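Local coordinates for lumazine protein (Photobacterium kishitanii, PDB 3A35) that binds a lumazine or flavin chromophore and probably acts as an antenna that shifts luciferase emission to shorter wavelength, at residues 1-15 and 75-87. Numbering follows the deposited sequence.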
loop_
_atom_site.group_PDB
_atom_site.type_symbol
_atom_site.label_atom_id
_atom_site.label_comp_id
_atom_site.label_asym_id
_atom_site.label_seq_id
_atom_site.Cartn_x
_atom_site.Cartn_y
_atom_site.Cartn_z
ATOM N N MET A 1 -12.123 -3.573 -9.087
ATOM C CA MET A 1 -10.680 -3.490 -8.677
ATOM C C MET A 1 -9.878 -2.261 -9.155
ATOM O O MET A 1 -10.472 -1.299 -9.538
ATOM C CB MET A 1 -9.931 -4.813 -8.738
ATOM C CG MET A 1 -9.552 -5.231 -10.082
ATOM S SD MET A 1 -9.462 -7.074 -9.981
ATOM C CE MET A 1 -9.364 -7.539 -11.718
ATOM N N PHE A 2 -8.572 -2.272 -8.931
ATOM C CA PHE A 2 -7.753 -1.027 -8.839
ATOM C C PHE A 2 -6.517 -1.138 -9.727
ATOM O O PHE A 2 -6.150 -2.224 -10.138
ATOM C CB PHE A 2 -7.339 -0.827 -7.326
ATOM C CG PHE A 2 -8.475 -0.603 -6.398
ATOM C CD1 PHE A 2 -8.904 0.611 -6.145
ATOM C CD2 PHE A 2 -9.078 -1.679 -5.756
ATOM C CE1 PHE A 2 -9.907 0.864 -5.243
ATOM C CE2 PHE A 2 -10.152 -1.512 -4.894
ATOM C CZ PHE A 2 -10.539 -0.204 -4.593
ATOM N N LYS A 3 -5.955 0.014 -10.055
ATOM C CA LYS A 3 -4.809 -0.008 -10.998
ATOM C C LYS A 3 -3.500 -0.275 -10.315
ATOM O O LYS A 3 -2.476 -0.642 -10.906
ATOM C CB LYS A 3 -4.678 1.352 -11.662
ATOM C CG LYS A 3 -5.912 1.734 -12.465
ATOM C CD LYS A 3 -5.981 3.180 -13.048
ATOM C CE LYS A 3 -7.020 3.148 -14.191
ATOM N NZ LYS A 3 -7.834 4.361 -14.463
ATOM N N GLY A 4 -3.455 -0.057 -8.991
ATOM C CA GLY A 4 -2.135 -0.002 -8.452
ATOM C C GLY A 4 -1.233 1.153 -8.850
ATOM O O GLY A 4 -0.063 1.050 -8.869
ATOM N N ILE A 5 -1.890 2.267 -9.069
ATOM C CA ILE A 5 -1.305 3.543 -9.299
ATOM C C ILE A 5 -1.836 4.486 -8.250
ATOM O O ILE A 5 -3.042 4.795 -8.176
ATOM C CB ILE A 5 -1.691 4.124 -10.751
ATOM C CG1 ILE A 5 -1.076 3.154 -11.758
ATOM C CG2 ILE A 5 -1.064 5.448 -10.909
ATOM C CD1 ILE A 5 -1.542 3.464 -13.192
ATOM N N VAL A 6 -0.883 4.807 -7.402
ATOM C CA VAL A 6 -1.209 5.681 -6.235
ATOM C C VAL A 6 -1.548 7.069 -6.633
ATOM O O VAL A 6 -0.755 7.737 -7.377
ATOM C CB VAL A 6 -0.033 5.611 -5.184
ATOM C CG1 VAL A 6 -0.274 6.583 -3.999
ATOM C CG2 VAL A 6 0.129 4.173 -4.695
ATOM N N GLN A 7 -2.649 7.576 -6.188
ATOM C CA GLN A 7 -3.145 8.891 -6.590
ATOM C C GLN A 7 -2.775 9.971 -5.634
ATOM O O GLN A 7 -2.760 11.168 -6.008
ATOM C CB GLN A 7 -4.659 8.860 -6.613
ATOM C CG GLN A 7 -5.184 7.969 -7.677
ATOM C CD GLN A 7 -6.650 7.581 -7.466
ATOM O OE1 GLN A 7 -7.299 7.889 -6.501
ATOM N NE2 GLN A 7 -7.178 6.842 -8.496
ATOM N N GLY A 8 -2.370 9.661 -4.402
ATOM C CA GLY A 8 -1.883 10.739 -3.468
ATOM C C GLY A 8 -1.514 10.054 -2.153
ATOM O O GLY A 8 -1.672 8.845 -2.000
ATOM N N ALA A 9 -1.118 10.876 -1.238
ATOM C CA ALA A 9 -0.598 10.382 0.041
ATOM C C ALA A 9 -1.532 10.975 1.090
ATOM O O ALA A 9 -1.897 12.154 1.055
ATOM C CB ALA A 9 0.814 10.985 0.217
ATOM N N GLY A 10 -1.905 10.116 2.055
ATOM C CA GLY A 10 -2.558 10.565 3.255
ATOM C C GLY A 10 -1.570 10.610 4.447
ATOM O O GLY A 10 -0.551 9.910 4.386
ATOM N N ILE A 11 -1.865 11.428 5.454
ATOM C CA ILE A 11 -1.015 11.467 6.616
ATOM C C ILE A 11 -1.874 11.046 7.834
ATOM O O ILE A 11 -2.948 11.625 8.069
ATOM C CB ILE A 11 -0.453 12.843 6.769
ATOM C CG1 ILE A 11 0.441 13.283 5.559
ATOM C CG2 ILE A 11 0.359 12.931 8.114
ATOM C CD1 ILE A 11 1.774 12.543 5.464
ATOM N N ILE A 12 -1.431 10.048 8.557
ATOM C CA ILE A 12 -2.259 9.580 9.710
ATOM C C ILE A 12 -2.327 10.691 10.773
ATOM O O ILE A 12 -1.250 11.256 11.176
ATOM C CB ILE A 12 -1.680 8.345 10.317
ATOM C CG1 ILE A 12 -1.604 7.178 9.322
ATOM C CG2 ILE A 12 -2.474 7.937 11.584
ATOM C CD1 ILE A 12 -1.024 5.966 9.853
ATOM N N LYS A 13 -3.522 11.096 11.139
ATOM C CA LYS A 13 -3.744 12.227 12.091
ATOM C C LYS A 13 -4.082 11.659 13.474
ATOM O O LYS A 13 -3.652 12.245 14.520
ATOM C CB LYS A 13 -4.847 13.048 11.529
ATOM C CG LYS A 13 -5.108 14.245 12.380
ATOM C CD LYS A 13 -5.922 15.317 11.864
ATOM C CE LYS A 13 -5.607 16.734 12.498
ATOM N NZ LYS A 13 -6.870 17.484 12.012
ATOM N N LYS A 14 -4.758 10.529 13.552
ATOM C CA LYS A 14 -5.297 10.035 14.821
ATOM C C LYS A 14 -5.344 8.505 14.736
ATOM O O LYS A 14 -5.641 7.953 13.677
ATOM C CB LYS A 14 -6.816 10.434 14.998
ATOM C CG LYS A 14 -7.115 11.919 15.034
ATOM C CD LYS A 14 -8.619 12.161 15.396
ATOM C CE LYS A 14 -8.966 13.663 15.505
ATOM N NZ LYS A 14 -10.394 13.860 15.335
ATOM N N ILE A 15 -5.033 7.779 15.804
ATOM C CA ILE A 15 -5.170 6.329 15.872
ATOM C C ILE A 15 -5.868 6.014 17.200
ATOM O O ILE A 15 -5.381 6.400 18.275
ATOM C CB ILE A 15 -3.903 5.644 15.768
ATOM C CG1 ILE A 15 -3.160 6.003 14.474
ATOM C CG2 ILE A 15 -4.044 4.065 15.965
ATOM C CD1 ILE A 15 -1.804 5.458 14.515
ATOM N N LEU A 75 1.458 1.168 12.578
ATOM C CA LEU A 75 1.731 2.504 12.107
ATOM C C LEU A 75 1.492 3.536 13.248
ATOM O O LEU A 75 0.869 3.273 14.268
ATOM C CB LEU A 75 0.826 2.834 10.863
ATOM C CG LEU A 75 0.994 1.916 9.626
ATOM C CD1 LEU A 75 -0.008 2.424 8.583
ATOM C CD2 LEU A 75 2.349 1.980 9.178
ATOM N N GLU A 76 2.003 4.736 12.971
ATOM C CA GLU A 76 2.049 5.830 13.933
ATOM C C GLU A 76 1.480 7.075 13.359
ATOM O O GLU A 76 1.550 7.368 12.145
ATOM C CB GLU A 76 3.549 6.112 14.271
ATOM C CG GLU A 76 4.245 4.867 14.925
ATOM C CD GLU A 76 3.777 4.546 16.342
ATOM O OE1 GLU A 76 4.286 3.488 16.808
ATOM O OE2 GLU A 76 2.940 5.266 16.987
ATOM N N VAL A 77 1.039 7.964 14.239
ATOM C CA VAL A 77 0.603 9.253 13.857
ATOM C C VAL A 77 1.722 9.958 13.050
ATOM O O VAL A 77 2.898 9.875 13.518
ATOM C CB VAL A 77 0.144 10.109 15.106
ATOM C CG1 VAL A 77 -0.105 11.505 14.722
ATOM C CG2 VAL A 77 -1.090 9.443 15.689
ATOM N N GLY A 78 1.402 10.618 11.979
ATOM C CA GLY A 78 2.330 11.291 11.057
ATOM C C GLY A 78 2.796 10.430 9.876
ATOM O O GLY A 78 3.389 11.015 8.930
ATOM N N ASN A 79 2.645 9.077 9.966
ATOM C CA ASN A 79 3.086 8.252 8.845
ATOM C C ASN A 79 2.213 8.564 7.600
ATOM O O ASN A 79 1.048 8.952 7.650
ATOM C CB ASN A 79 2.919 6.790 9.159
ATOM C CG ASN A 79 3.890 6.267 10.226
ATOM O OD1 ASN A 79 4.900 7.016 10.666
ATOM N ND2 ASN A 79 3.710 5.091 10.630
ATOM N N LYS A 80 2.842 8.333 6.451
ATOM C CA LYS A 80 2.267 8.636 5.138
ATOM C C LYS A 80 1.800 7.298 4.580
ATOM O O LYS A 80 2.510 6.296 4.522
ATOM C CB LYS A 80 3.329 9.186 4.228
ATOM C CG LYS A 80 2.962 9.382 2.845
ATOM C CD LYS A 80 4.031 10.369 2.349
ATOM C CE LYS A 80 4.661 9.841 1.158
ATOM N NZ LYS A 80 5.897 9.146 1.771
ATOM N N VAL A 81 0.537 7.314 4.091
ATOM C CA VAL A 81 -0.111 6.117 3.507
ATOM C C VAL A 81 -0.440 6.398 2.037
ATOM O O VAL A 81 -0.801 7.506 1.668
ATOM C CB VAL A 81 -1.358 5.676 4.258
ATOM C CG1 VAL A 81 -0.941 5.406 5.782
ATOM C CG2 VAL A 81 -2.426 6.722 4.161
ATOM N N ASN A 82 -0.362 5.385 1.186
ATOM C CA ASN A 82 -0.765 5.552 -0.234
ATOM C C ASN A 82 -2.247 5.477 -0.343
ATOM O O ASN A 82 -2.865 4.592 0.264
ATOM C CB ASN A 82 -0.108 4.431 -1.012
ATOM C CG ASN A 82 1.419 4.550 -1.037
ATOM O OD1 ASN A 82 1.935 5.693 -0.898
ATOM N ND2 ASN A 82 2.095 3.459 -1.282
ATOM N N LEU A 83 -2.837 6.290 -1.211
ATOM C CA LEU A 83 -4.307 6.294 -1.461
ATOM C C LEU A 83 -4.630 6.016 -2.920
ATOM O O LEU A 83 -3.987 6.628 -3.804
ATOM C CB LEU A 83 -4.886 7.688 -1.106
ATOM C CG LEU A 83 -4.594 8.129 0.349
ATOM C CD1 LEU A 83 -5.061 9.573 0.567
ATOM C CD2 LEU A 83 -5.249 7.133 1.385
ATOM N N GLU A 84 -5.640 5.190 -3.173
ATOM C CA GLU A 84 -6.126 5.005 -4.565
ATOM C C GLU A 84 -7.639 4.750 -4.506
ATOM O O GLU A 84 -8.132 3.830 -3.827
ATOM C CB GLU A 84 -5.487 3.852 -5.241
ATOM C CG GLU A 84 -5.927 3.723 -6.732
ATOM C CD GLU A 84 -5.389 2.535 -7.430
ATOM O OE1 GLU A 84 -4.610 1.707 -6.956
ATOM O OE2 GLU A 84 -5.958 2.343 -8.586
ATOM N N VAL A 85 -8.378 5.632 -5.191
ATOM C CA VAL A 85 -9.854 5.463 -5.351
ATOM C C VAL A 85 -10.091 4.677 -6.623
ATOM O O VAL A 85 -9.325 4.738 -7.556
ATOM C CB VAL A 85 -10.467 6.848 -5.394
ATOM C CG1 VAL A 85 -12.032 6.753 -5.632
ATOM C CG2 VAL A 85 -10.183 7.570 -4.110
ATOM N N ARG A 86 -11.087 3.858 -6.632
ATOM C CA ARG A 86 -11.371 3.013 -7.804
ATOM C C ARG A 86 -11.575 3.841 -9.073
ATOM O O ARG A 86 -12.097 4.961 -8.970
ATOM C CB ARG A 86 -12.550 2.077 -7.628
ATOM C CG ARG A 86 -13.844 2.650 -7.511
ATOM C CD ARG A 86 -14.852 1.456 -7.492
ATOM N NE ARG A 86 -14.756 1.028 -6.088
ATOM C CZ ARG A 86 -14.231 -0.124 -5.693
ATOM N NH1 ARG A 86 -13.710 -0.961 -6.578
ATOM N NH2 ARG A 86 -14.147 -0.384 -4.416
ATOM N N PRO A 87 -11.184 3.263 -10.245
ATOM C CA PRO A 87 -11.444 3.995 -11.473
ATOM C C PRO A 87 -12.891 4.390 -11.647
ATOM O O PRO A 87 -13.836 3.656 -11.314
ATOM C CB PRO A 87 -11.117 2.918 -12.554
ATOM C CG PRO A 87 -9.971 2.083 -11.944
ATOM C CD PRO A 87 -10.305 2.086 -10.448
HETATM O O HOH W 1 -13.116 -3.441 -6.459
#
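Glu84, Ile12 and Phe2 bury the most surface where residues 1-15 meet residues 75-87. The carboxylate of Glu84 reaches into the loop at Lys3 and Gly4 because CG stands anti to the backbone N (chi1 -176°) and the chain runs on extended. Its OE2 takes the amide of Lys3 on the syn lone pair, with Lys3 N 2.8 Å from Glu84 OE2, while OE1 receives a weak, more bent bond from Gly4 N. Together the two bonds should help to hold the rotation of this buried carboxylate and probably stabilise its negative charge. Beside it the Gln7 amide grips the backbone of Val85 twice: Val85 N lies 2.8 Å from Gln7 OE1 in a nearly straight bond (173° at H), though well above the carbonyl plane, and Gln7 NE2 donates a hydrogen bond to Val85 O.

Phe2 brings its CE1 to 3.5 Å from Arg86 N, and its CZ lies over one face of the Arg86 guanidinium, 3.6 Å from NH2; the two planes are 49° apart. A water in the guanidinium plane bridges Arg86 NH1 to Met1 N.

At the far end Ile12 CD1 touches Leu75 CB, 3.8 Å away, and Glu76 O, and CG1 lies against Val81 CG1. Its backbone bonds to Asn79 O and from Gly78 N tie the strand to the type II turn 76-79.

Between these ends, strands 8-15 and 80-84 pair antiparallel from Gly8-Leu83 to Ile11-Lys80. A classic beta bulge, with Gln7 and Gly8 both opposite Leu83, marks the Gly8 end of the ladder. This first-to-last pairing closes the six-stranded antiparallel barrel of the N-terminal lumazine-binding domain, characteristic of the riboflavin synthase family.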